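Local coordinates for putative alcohol dehydrogenase (Sinorhizobium meliloti, PDB 4J6F), which probably acts as a zinc-binding, NAD(P)-dependent alcohol dehydrogenase of the medium-chain dehydrogenase/reductase family, interconverting alcohols and aldehydes or ketones, at residues 134-142 with 151-159; 291-302 with 321-329. All blocks are in the same frame, centred on the assembly; numbering follows the deposited sequence.

Contact 1: 134-142 with 151-159; sequences VMVDFSIYN and IDYMGHGRD
Ile140 and Asp152 are joined backbone to backbone in a short antiparallel beta hairpin of the GroES-like region. Ile140 N donates to Asp152 O at 2.9 Å and Asp152 N to Ile140 O at 2.8 Å, which identifies a hydrogen-bonded pair; Ser139 and Tyr153 form the adjoining non-hydrogen-bonded one. The tight part is largely buried. Phe138 CD2 lies 3.4 Å from Tyr153 CB, and the two rings meet obliquely, their planes 46° apart. Tyr153 turns its CG into the position between backbone N and carbonyl carbon (chi1 71°), which leads the ring away from 134-142, where its OH bonds Thr76, while Phe138 rests on Cys189 and Leu193 of helix 189-201. Ile140, though partly exposed as a residue, also packs closely, its CD1 3.8 Å from Asp152 CB and against the Tyr153 backbone. On the loose side Asn142 is exposed: its ND2 approaches Asp152 CB at 3.9 Å without bonding to Asp152, and donates to Asp150 O. The carboxylate of Asp152 is held from several directions, OD2 by Thr103 and OD1 by two donors: Tyr153 N on the anti side, 30° out of the carboxylate plane, and His156 ND1, 2.9 Å from Asp152 OD1, on the syn lone pair.

Contact 2: 291-302 with 321-329; sequences LKILRPEGRYTT and KQLELHGSS
The Tyr300 ring has the backbone N of His326 at its edge, near the ring plane, while Leu325 comes in obliquely, Leu325 CG standing 3.6 Å from Tyr300 CD1. Phe287 adds an edge-to-face contact, and Tyr300 OH bonds Asp280. Arg299, Thr301, Glu324 and His326 share one face of the sheet, where the flat groups are guanidinium, carboxylate and imidazole. The Arg299 and Glu324 side chains run side by side in the same direction, guanidinium and carboxylate planes 37° apart, but Arg299 NE is 5.2 Å from Glu324 OE2, so the pair touches through Arg299 CG and their charged ends have other partners: Arg203 for Glu324, Glu208 and Ala202 O for Arg299. His326 NE2 donates to the anti lone pair of Glu324 OE1 at 2.9 Å, which helps fix both groups; a water bridges Glu324 OE2 to Glu297 O.

At the other end, Lys321, bent at chi2 and chi3, brings its ammonium to the C-terminal end of helix 287-293. Lys321 NZ is gripped by three carbonyls: Leu294 O at 2.6 Å, almost in line with its C=O, Lys292 O at 2.8 Å, from above the carbonyl plane, and Leu291 O at 2.9 Å, within the plane.

Strands 299-302 and 324-327 of the Rossmann-type sheet run parallel, their short axes 16° apart, with Tyr300 N bonded to Glu324 O at 2.7 Å and His326 N to Tyr300 O at 2.8 Å. Strand 299-302 lies between 277-280 and 324-327, helix 189-201 meets Thr301 and Ser328, and beyond 324-327 the sheet continues as an antiparallel ladder into the second subunit.

Contact 1 precedes contact 2 in sequence without overlap, and their centres are 29 Å apart: one is a hairpin of the GroES-like region, the other belongs to the Rossmann-type sheet. They nevertheless meet, Ile151 CD1 packing 3.8 Å from Ser329 O. Helix 189-201 forms a second connection, receiving Phe138 and Ser139 from contact 1 and Thr301 and Ser328 from contact 2. Ile151 also packs on Gln322 of the second subunit, which ties contact 1 to the other copy of 321-329. Asp137, in contact 1, hydrogen-bonds a glycerol about 3 Å from its side chain; the molecule probably came from the crystallisation liquor, though it may mark a pocket.

Contact 1: 134-142 with 151-159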
loop_
_atom_site.group_PDB
_atom_site.type_symbol
_atom_site.label_atom_id
_atom_site.label_comp_id
_atom_site.label_asym_id
_atom_site.label_seq_id
_atom_site.Cartn_x
_atom_site.Cartn_y
_atom_site.Cartn_z
ATOM N N VAL A 134 -36.644 0.683 8.709
ATOM C CA VAL A 134 -35.465 0.459 7.884
ATOM C C VAL A 134 -34.198 1.183 8.337
ATOM O O VAL A 134 -34.233 2.313 8.838
ATOM C CB VAL A 134 -35.716 0.768 6.395
ATOM C CG1 VAL A 134 -36.779 -0.165 5.839
ATOM C CG2 VAL A 134 -36.085 2.232 6.185
HETATM N N MSE A 135 -33.083 0.490 8.154
HETATM C CA MSE A 135 -31.767 1.074 8.244
HETATM C C MSE A 135 -31.335 1.365 6.840
HETATM O O MSE A 135 -31.308 0.463 6.002
HETATM C CB MSE A 135 -30.864 0.018 8.836
HETATM C CG MSE A 135 -29.516 0.609 9.211
HETATM SE SE MSE A 135 -28.333 -0.909 9.594
HETATM C CE MSE A 135 -26.783 -0.332 8.529
ATOM N N VAL A 136 -31.016 2.628 6.570
ATOM C CA VAL A 136 -30.561 3.067 5.254
ATOM C C VAL A 136 -29.108 2.671 4.985
ATOM O O VAL A 136 -28.226 2.919 5.814
ATOM C CB VAL A 136 -30.665 4.595 5.136
ATOM C CG1 VAL A 136 -29.962 5.095 3.884
ATOM C CG2 VAL A 136 -32.118 5.025 5.139
ATOM N N ASP A 137 -28.856 2.064 3.829
ATOM C CA ASP A 137 -27.490 1.930 3.338
ATOM C C ASP A 137 -27.170 3.231 2.612
ATOM O O ASP A 137 -27.743 3.520 1.568
ATOM C CB ASP A 137 -27.365 0.742 2.387
ATOM C CG ASP A 137 -26.019 0.691 1.676
ATOM O OD1 ASP A 137 -25.153 1.569 1.911
ATOM O OD2 ASP A 137 -25.825 -0.241 0.872
ATOM N N PHE A 138 -26.258 4.017 3.164
ATOM C CA PHE A 138 -25.983 5.346 2.626
ATOM C C PHE A 138 -25.293 5.342 1.244
ATOM O O PHE A 138 -25.192 6.393 0.604
ATOM C CB PHE A 138 -25.217 6.212 3.661
ATOM C CG PHE A 138 -23.735 5.919 3.759
ATOM C CD1 PHE A 138 -23.256 4.614 3.934
ATOM C CD2 PHE A 138 -22.809 6.956 3.698
ATOM C CE1 PHE A 138 -21.893 4.356 4.037
ATOM C CE2 PHE A 138 -21.435 6.703 3.802
ATOM C CZ PHE A 138 -20.978 5.400 3.981
ATOM N N SER A 139 -24.841 4.173 0.780
ATOM C CA SER A 139 -24.011 4.087 -0.434
ATOM C C SER A 139 -24.749 4.388 -1.718
ATOM O O SER A 139 -25.859 3.901 -1.919
ATOM C CB SER A 139 -23.407 2.706 -0.576
ATOM O OG SER A 139 -22.713 2.347 0.592
ATOM N N ILE A 140 -24.137 5.201 -2.579
ATOM C CA ILE A 140 -24.540 5.282 -3.986
ATOM C C ILE A 140 -23.413 4.597 -4.741
ATOM O O ILE A 140 -22.310 5.107 -4.785
ATOM C CB ILE A 140 -24.707 6.728 -4.480
ATOM C CG1 ILE A 140 -25.639 7.498 -3.555
ATOM C CG2 ILE A 140 -25.229 6.756 -5.906
ATOM C CD1 ILE A 140 -25.469 9.001 -3.666
ATOM N N TYR A 141 -23.666 3.429 -5.304
ATOM C CA TYR A 141 -22.571 2.660 -5.871
ATOM C C TYR A 141 -22.202 3.155 -7.241
ATOM O O TYR A 141 -21.025 3.179 -7.588
ATOM C CB TYR A 141 -22.918 1.175 -5.916
ATOM C CG TYR A 141 -23.034 0.587 -4.545
ATOM C CD1 TYR A 141 -21.903 0.161 -3.857
ATOM C CD2 TYR A 141 -24.270 0.501 -3.909
ATOM C CE1 TYR A 141 -22.006 -0.369 -2.582
ATOM C CE2 TYR A 141 -24.379 -0.024 -2.634
ATOM C CZ TYR A 141 -23.246 -0.457 -1.979
ATOM O OH TYR A 141 -23.353 -0.979 -0.716
ATOM N N ASN A 142 -23.201 3.416 -8.059
ATOM C CA ASN A 142 -22.982 3.971 -9.372
ATOM C C ASN A 142 -22.407 2.953 -10.334
ATOM O O ASN A 142 -22.049 3.289 -11.451
ATOM C CB ASN A 142 -22.094 5.194 -9.280
ATOM C CG ASN A 142 -22.860 6.420 -8.884
ATOM O OD1 ASN A 142 -23.958 6.651 -9.360
ATOM N ND2 ASN A 142 -22.286 7.208 -8.004
ATOM N N ILE A 151 -18.142 5.435 -6.427
ATOM C CA ILE A 151 -19.055 5.580 -5.305
ATOM C C ILE A 151 -19.349 7.032 -4.945
ATOM O O ILE A 151 -18.540 7.931 -5.202
ATOM C CB ILE A 151 -18.540 4.893 -4.034
ATOM C CG1 ILE A 151 -17.109 5.339 -3.736
ATOM C CG2 ILE A 151 -18.665 3.383 -4.159
ATOM C CD1 ILE A 151 -16.614 4.927 -2.370
ATOM N N ASP A 152 -20.529 7.227 -4.356
ATOM C CA ASP A 152 -20.957 8.474 -3.757
ATOM C C ASP A 152 -21.748 8.066 -2.507
ATOM O O ASP A 152 -21.827 6.864 -2.190
ATOM C CB ASP A 152 -21.833 9.225 -4.754
ATOM C CG ASP A 152 -21.844 10.733 -4.525
ATOM O OD1 ASP A 152 -21.507 11.191 -3.402
ATOM O OD2 ASP A 152 -22.214 11.452 -5.486
ATOM N N TYR A 153 -22.320 9.029 -1.783
ATOM C CA TYR A 153 -23.205 8.677 -0.656
ATOM C C TYR A 153 -24.299 9.673 -0.364
ATOM O O TYR A 153 -24.185 10.857 -0.673
ATOM C CB TYR A 153 -22.422 8.398 0.630
ATOM C CG TYR A 153 -21.799 9.599 1.299
ATOM C CD1 TYR A 153 -22.539 10.419 2.145
ATOM C CD2 TYR A 153 -20.451 9.907 1.112
ATOM C CE1 TYR A 153 -21.957 11.524 2.774
ATOM C CE2 TYR A 153 -19.863 11.010 1.732
ATOM C CZ TYR A 153 -20.613 11.811 2.566
ATOM O OH TYR A 153 -20.028 12.886 3.194
HETATM N N MSE A 154 -25.352 9.169 0.264
HETATM C CA MSE A 154 -26.477 9.986 0.711
HETATM C C MSE A 154 -26.031 10.875 1.829
HETATM O O MSE A 154 -25.466 10.412 2.813
HETATM C CB MSE A 154 -27.589 9.051 1.151
HETATM C CG MSE A 154 -27.595 7.938 0.126
HETATM SE SE MSE A 154 -29.412 7.341 -0.271
HETATM C CE MSE A 154 -28.975 5.460 -0.633
ATOM N N GLY A 155 -26.306 12.163 1.678
ATOM C CA GLY A 155 -25.768 13.180 2.554
ATOM C C GLY A 155 -24.657 13.946 1.841
ATOM O O GLY A 155 -24.226 15.006 2.310
ATOM N N HIS A 156 -24.171 13.406 0.728
ATOM C CA HIS A 156 -23.257 14.141 -0.134
ATOM C C HIS A 156 -23.780 14.359 -1.554
ATOM O O HIS A 156 -23.961 15.483 -1.978
ATOM C CB HIS A 156 -21.879 13.484 -0.181
ATOM C CG HIS A 156 -20.910 14.188 -1.076
ATOM N ND1 HIS A 156 -20.739 13.849 -2.397
ATOM C CD2 HIS A 156 -20.081 15.230 -0.847
ATOM C CE1 HIS A 156 -19.841 14.642 -2.942
ATOM N NE2 HIS A 156 -19.427 15.490 -2.022
ATOM N N GLY A 157 -24.048 13.284 -2.280
ATOM C CA GLY A 157 -24.560 13.406 -3.649
ATOM C C GLY A 157 -26.058 13.633 -3.769
ATOM O O GLY A 157 -26.570 13.853 -4.861
ATOM N N ARG A 158 -26.745 13.622 -2.631
ATOM C CA ARG A 158 -28.194 13.493 -2.549
ATOM C C ARG A 158 -28.534 13.757 -1.078
ATOM O O ARG A 158 -27.706 13.507 -0.199
ATOM C CB ARG A 158 -28.518 12.051 -2.909
ATOM C CG ARG A 158 -29.936 11.708 -3.245
ATOM C CD ARG A 158 -30.076 10.204 -3.057
ATOM N NE ARG A 158 -30.956 9.547 -4.031
ATOM C CZ ARG A 158 -32.288 9.613 -4.029
ATOM N NH1 ARG A 158 -32.965 8.958 -4.946
ATOM N NH2 ARG A 158 -32.959 10.325 -3.125
ATOM N N ASP A 159 -29.731 14.259 -0.791
ATOM C CA ASP A 159 -30.083 14.612 0.587
ATOM C C ASP A 159 -30.116 13.429 1.557
ATOM O O ASP A 159 -30.578 12.363 1.201
ATOM C CB ASP A 159 -31.394 15.371 0.612
ATOM C CG ASP A 159 -31.233 16.822 0.187
ATOM O OD1 ASP A 159 -30.148 17.420 0.417
ATOM O OD2 ASP A 159 -32.203 17.371 -0.375
#

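Contact 2: 291-302 with 321-329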
loop_
_atom_site.group_PDB
_atom_site.type_symbol
_atom_site.label_atom_id
_atom_site.label_comp_id
_atom_site.label_asym_id
_atom_site.label_seq_id
_atom_site.Cartn_x
_atom_site.Cartn_y
_atom_site.Cartn_z
ATOM N N LEU A 291 4.541 2.594 11.017
ATOM C CA LEU A 291 5.358 1.830 10.067
ATOM C C LEU A 291 6.547 1.156 10.742
ATOM O O LEU A 291 6.990 0.096 10.295
ATOM C CB LEU A 291 5.858 2.704 8.915
ATOM C CG LEU A 291 4.868 3.482 8.036
ATOM C CD1 LEU A 291 5.636 4.154 6.904
ATOM C CD2 LEU A 291 3.741 2.615 7.484
ATOM N N LYS A 292 7.066 1.765 11.806
ATOM C CA LYS A 292 8.158 1.163 12.572
ATOM C C LYS A 292 7.685 -0.075 13.337
ATOM O O LYS A 292 8.359 -1.107 13.344
ATOM C CB LYS A 292 8.769 2.175 13.536
ATOM C CG LYS A 292 9.537 3.306 12.870
ATOM C CD LYS A 292 10.054 4.306 13.906
ATOM C CE LYS A 292 10.971 3.645 14.933
ATOM N NZ LYS A 292 11.037 4.399 16.211
ATOM N N ILE A 293 6.518 0.050 13.970
ATOM C CA ILE A 293 5.916 -0.989 14.810
ATOM C C ILE A 293 5.458 -2.197 13.993
ATOM O O ILE A 293 5.606 -3.338 14.416
ATOM C CB ILE A 293 4.729 -0.402 15.600
ATOM C CG1 ILE A 293 5.246 0.492 16.731
ATOM C CG2 ILE A 293 3.828 -1.497 16.148
ATOM C CD1 ILE A 293 4.286 1.584 17.168
ATOM N N LEU A 294 4.900 -1.922 12.822
ATOM C CA LEU A 294 4.384 -2.932 11.926
ATOM C C LEU A 294 5.459 -3.974 11.587
ATOM O O LEU A 294 6.594 -3.617 11.249
ATOM C CB LEU A 294 3.884 -2.232 10.664
ATOM C CG LEU A 294 2.918 -2.967 9.749
ATOM C CD1 LEU A 294 1.796 -3.623 10.543
ATOM C CD2 LEU A 294 2.357 -1.988 8.729
ATOM N N ARG A 295 5.104 -5.258 11.692
ATOM C CA ARG A 295 6.039 -6.354 11.393
ATOM C C ARG A 295 6.350 -6.346 9.910
ATOM O O ARG A 295 5.515 -5.903 9.111
ATOM C CB ARG A 295 5.447 -7.714 11.773
ATOM C CG ARG A 295 4.472 -8.267 10.750
ATOM C CD ARG A 295 3.731 -9.475 11.269
ATOM N NE ARG A 295 4.638 -10.604 11.380
ATOM C CZ ARG A 295 4.429 -11.673 12.141
ATOM N NH1 ARG A 295 5.336 -12.635 12.169
ATOM N NH2 ARG A 295 3.331 -11.775 12.883
ATOM N N PRO A 296 7.542 -6.848 9.527
ATOM C CA PRO A 296 7.862 -6.928 8.090
ATOM C C PRO A 296 6.825 -7.776 7.350
ATOM O O PRO A 296 6.367 -8.771 7.894
ATOM C CB PRO A 296 9.243 -7.595 8.072
ATOM C CG PRO A 296 9.810 -7.367 9.438
ATOM C CD PRO A 296 8.632 -7.373 10.370
ATOM N N GLU A 297 6.448 -7.369 6.137
ATOM C CA GLU A 297 5.339 -7.987 5.371
ATOM C C GLU A 297 3.962 -7.690 5.962
ATOM O O GLU A 297 2.966 -8.294 5.563
ATOM C CB GLU A 297 5.537 -9.490 5.187
ATOM C CG GLU A 297 6.822 -9.809 4.437
ATOM C CD GLU A 297 7.022 -11.288 4.154
ATOM O OE1 GLU A 297 7.157 -11.656 2.959
ATOM O OE2 GLU A 297 7.055 -12.077 5.128
ATOM N N GLY A 298 3.920 -6.759 6.915
ATOM C CA GLY A 298 2.682 -6.337 7.547
ATOM C C GLY A 298 1.946 -5.348 6.672
ATOM O O GLY A 298 2.496 -4.842 5.694
ATOM N N ARG A 299 0.677 -5.132 7.008
ATOM C CA ARG A 299 -0.246 -4.326 6.224
ATOM C C ARG A 299 -0.821 -3.151 7.001
ATOM O O ARG A 299 -1.261 -3.295 8.125
ATOM C CB ARG A 299 -1.392 -5.187 5.711
ATOM C CG ARG A 299 -0.956 -6.353 4.865
ATOM C CD ARG A 299 -0.798 -7.591 5.703
ATOM N NE ARG A 299 -2.086 -8.163 6.052
ATOM C CZ ARG A 299 -2.248 -9.112 6.958
ATOM N NH1 ARG A 299 -1.204 -9.587 7.599
ATOM N NH2 ARG A 299 -3.446 -9.580 7.222
ATOM N N TYR A 300 -0.810 -1.986 6.369
ATOM C CA TYR A 300 -1.281 -0.766 6.965
ATOM C C TYR A 300 -2.556 -0.421 6.217
ATOM O O TYR A 300 -2.644 -0.611 4.999
ATOM C CB TYR A 300 -0.209 0.321 6.775
ATOM C CG TYR A 300 -0.671 1.726 7.081
ATOM C CD1 TYR A 300 -1.343 2.484 6.111
ATOM C CD2 TYR A 300 -0.452 2.295 8.334
ATOM C CE1 TYR A 300 -1.787 3.764 6.383
ATOM C CE2 TYR A 300 -0.886 3.587 8.614
ATOM C CZ TYR A 300 -1.560 4.313 7.637
ATOM O OH TYR A 300 -2.001 5.593 7.898
ATOM N N THR A 301 -3.549 0.082 6.930
ATOM C CA THR A 301 -4.774 0.485 6.278
ATOM C C THR A 301 -5.385 1.731 6.913
ATOM O O THR A 301 -5.306 1.913 8.116
ATOM C CB THR A 301 -5.776 -0.670 6.237
ATOM O OG1 THR A 301 -6.896 -0.292 5.425
ATOM C CG2 THR A 301 -6.234 -1.044 7.640
ATOM N N THR A 302 -5.974 2.602 6.098
ATOM C CA THR A 302 -6.562 3.846 6.595
ATOM C C THR A 302 -7.764 4.295 5.768
ATOM O O THR A 302 -7.867 3.983 4.583
ATOM C CB THR A 302 -5.517 4.983 6.633
ATOM O OG1 THR A 302 -6.117 6.184 7.126
ATOM C CG2 THR A 302 -4.960 5.265 5.254
ATOM N N LYS A 321 10.940 -3.248 4.451
ATOM C CA LYS A 321 10.098 -4.033 5.324
ATOM C C LYS A 321 9.041 -4.850 4.576
ATOM O O LYS A 321 8.257 -5.557 5.202
ATOM C CB LYS A 321 9.422 -3.121 6.326
ATOM C CG LYS A 321 10.305 -2.591 7.429
ATOM C CD LYS A 321 9.555 -2.881 8.705
ATOM C CE LYS A 321 9.770 -1.841 9.767
ATOM N NZ LYS A 321 8.744 -2.152 10.792
ATOM N N GLN A 322 9.009 -4.752 3.250
ATOM C CA GLN A 322 8.016 -5.459 2.426
ATOM C C GLN A 322 6.571 -5.094 2.774
ATOM O O GLN A 322 5.695 -5.960 2.677
ATOM C CB GLN A 322 8.152 -6.986 2.560
ATOM C CG GLN A 322 9.555 -7.555 2.538
ATOM C CD GLN A 322 10.173 -7.556 1.155
ATOM O OE1 GLN A 322 9.508 -7.261 0.167
ATOM N NE2 GLN A 322 11.456 -7.887 1.081
ATOM N N LEU A 323 6.320 -3.843 3.171
ATOM C CA LEU A 323 4.990 -3.411 3.656
ATOM C C LEU A 323 3.953 -3.196 2.560
ATOM O O LEU A 323 4.309 -2.991 1.402
ATOM C CB LEU A 323 5.102 -2.142 4.514
ATOM C CG LEU A 323 5.996 -2.215 5.760
ATOM C CD1 LEU A 323 5.898 -0.954 6.603
ATOM C CD2 LEU A 323 5.670 -3.443 6.609
ATOM N N GLU A 324 2.673 -3.277 2.931
ATOM C CA GLU A 324 1.570 -2.800 2.088
ATOM C C GLU A 324 0.859 -1.690 2.820
ATOM O O GLU A 324 0.555 -1.817 4.015
ATOM C CB GLU A 324 0.533 -3.880 1.832
ATOM C CG GLU A 324 1.081 -5.213 1.389
ATOM C CD GLU A 324 0.008 -6.283 1.334
ATOM O OE1 GLU A 324 -1.174 -5.943 1.074
ATOM O OE2 GLU A 324 0.347 -7.472 1.546
ATOM N N LEU A 325 0.579 -0.613 2.098
ATOM C CA LEU A 325 -0.277 0.456 2.596
ATOM C C LEU A 325 -1.551 0.448 1.786
ATOM O O LEU A 325 -1.492 0.379 0.557
ATOM C CB LEU A 325 0.407 1.798 2.412
ATOM C CG LEU A 325 1.195 2.337 3.591
ATOM C CD1 LEU A 325 2.250 1.353 4.050
ATOM C CD2 LEU A 325 1.811 3.665 3.201
ATOM N N HIS A 326 -2.697 0.504 2.465
ATOM C CA HIS A 326 -3.998 0.498 1.796
ATOM C C HIS A 326 -4.821 1.676 2.218
ATOM O O HIS A 326 -4.979 1.936 3.409
ATOM C CB HIS A 326 -4.788 -0.759 2.139
ATOM C CG HIS A 326 -4.201 -2.011 1.576
ATOM N ND1 HIS A 326 -4.263 -2.322 0.235
ATOM C CD2 HIS A 326 -3.539 -3.028 2.170
ATOM C CE1 HIS A 326 -3.661 -3.479 0.025
ATOM N NE2 HIS A 326 -3.211 -3.926 1.182
ATOM N N GLY A 327 -5.350 2.385 1.233
ATOM C CA GLY A 327 -6.339 3.425 1.474
ATOM C C GLY A 327 -7.679 2.941 0.984
ATOM O O GLY A 327 -7.751 2.278 -0.051
ATOM N N SER A 328 -8.738 3.288 1.713
ATOM C CA SER A 328 -10.065 2.722 1.496
ATOM C C SER A 328 -11.185 3.688 1.935
ATOM O O SER A 328 -11.028 4.387 2.933
ATOM C CB SER A 328 -10.121 1.394 2.257
ATOM O OG SER A 328 -11.413 1.066 2.713
ATOM N N SER A 329 -12.288 3.759 1.175
ATOM C CA SER A 329 -13.506 4.509 1.589
ATOM C C SER A 329 -14.739 3.659 1.423
ATOM O O SER A 329 -14.882 2.958 0.415
ATOM C CB SER A 329 -13.757 5.764 0.757
ATOM O OG SER A 329 -12.557 6.387 0.399
HETATM O O HOH W 1 2.475 -8.703 3.092
#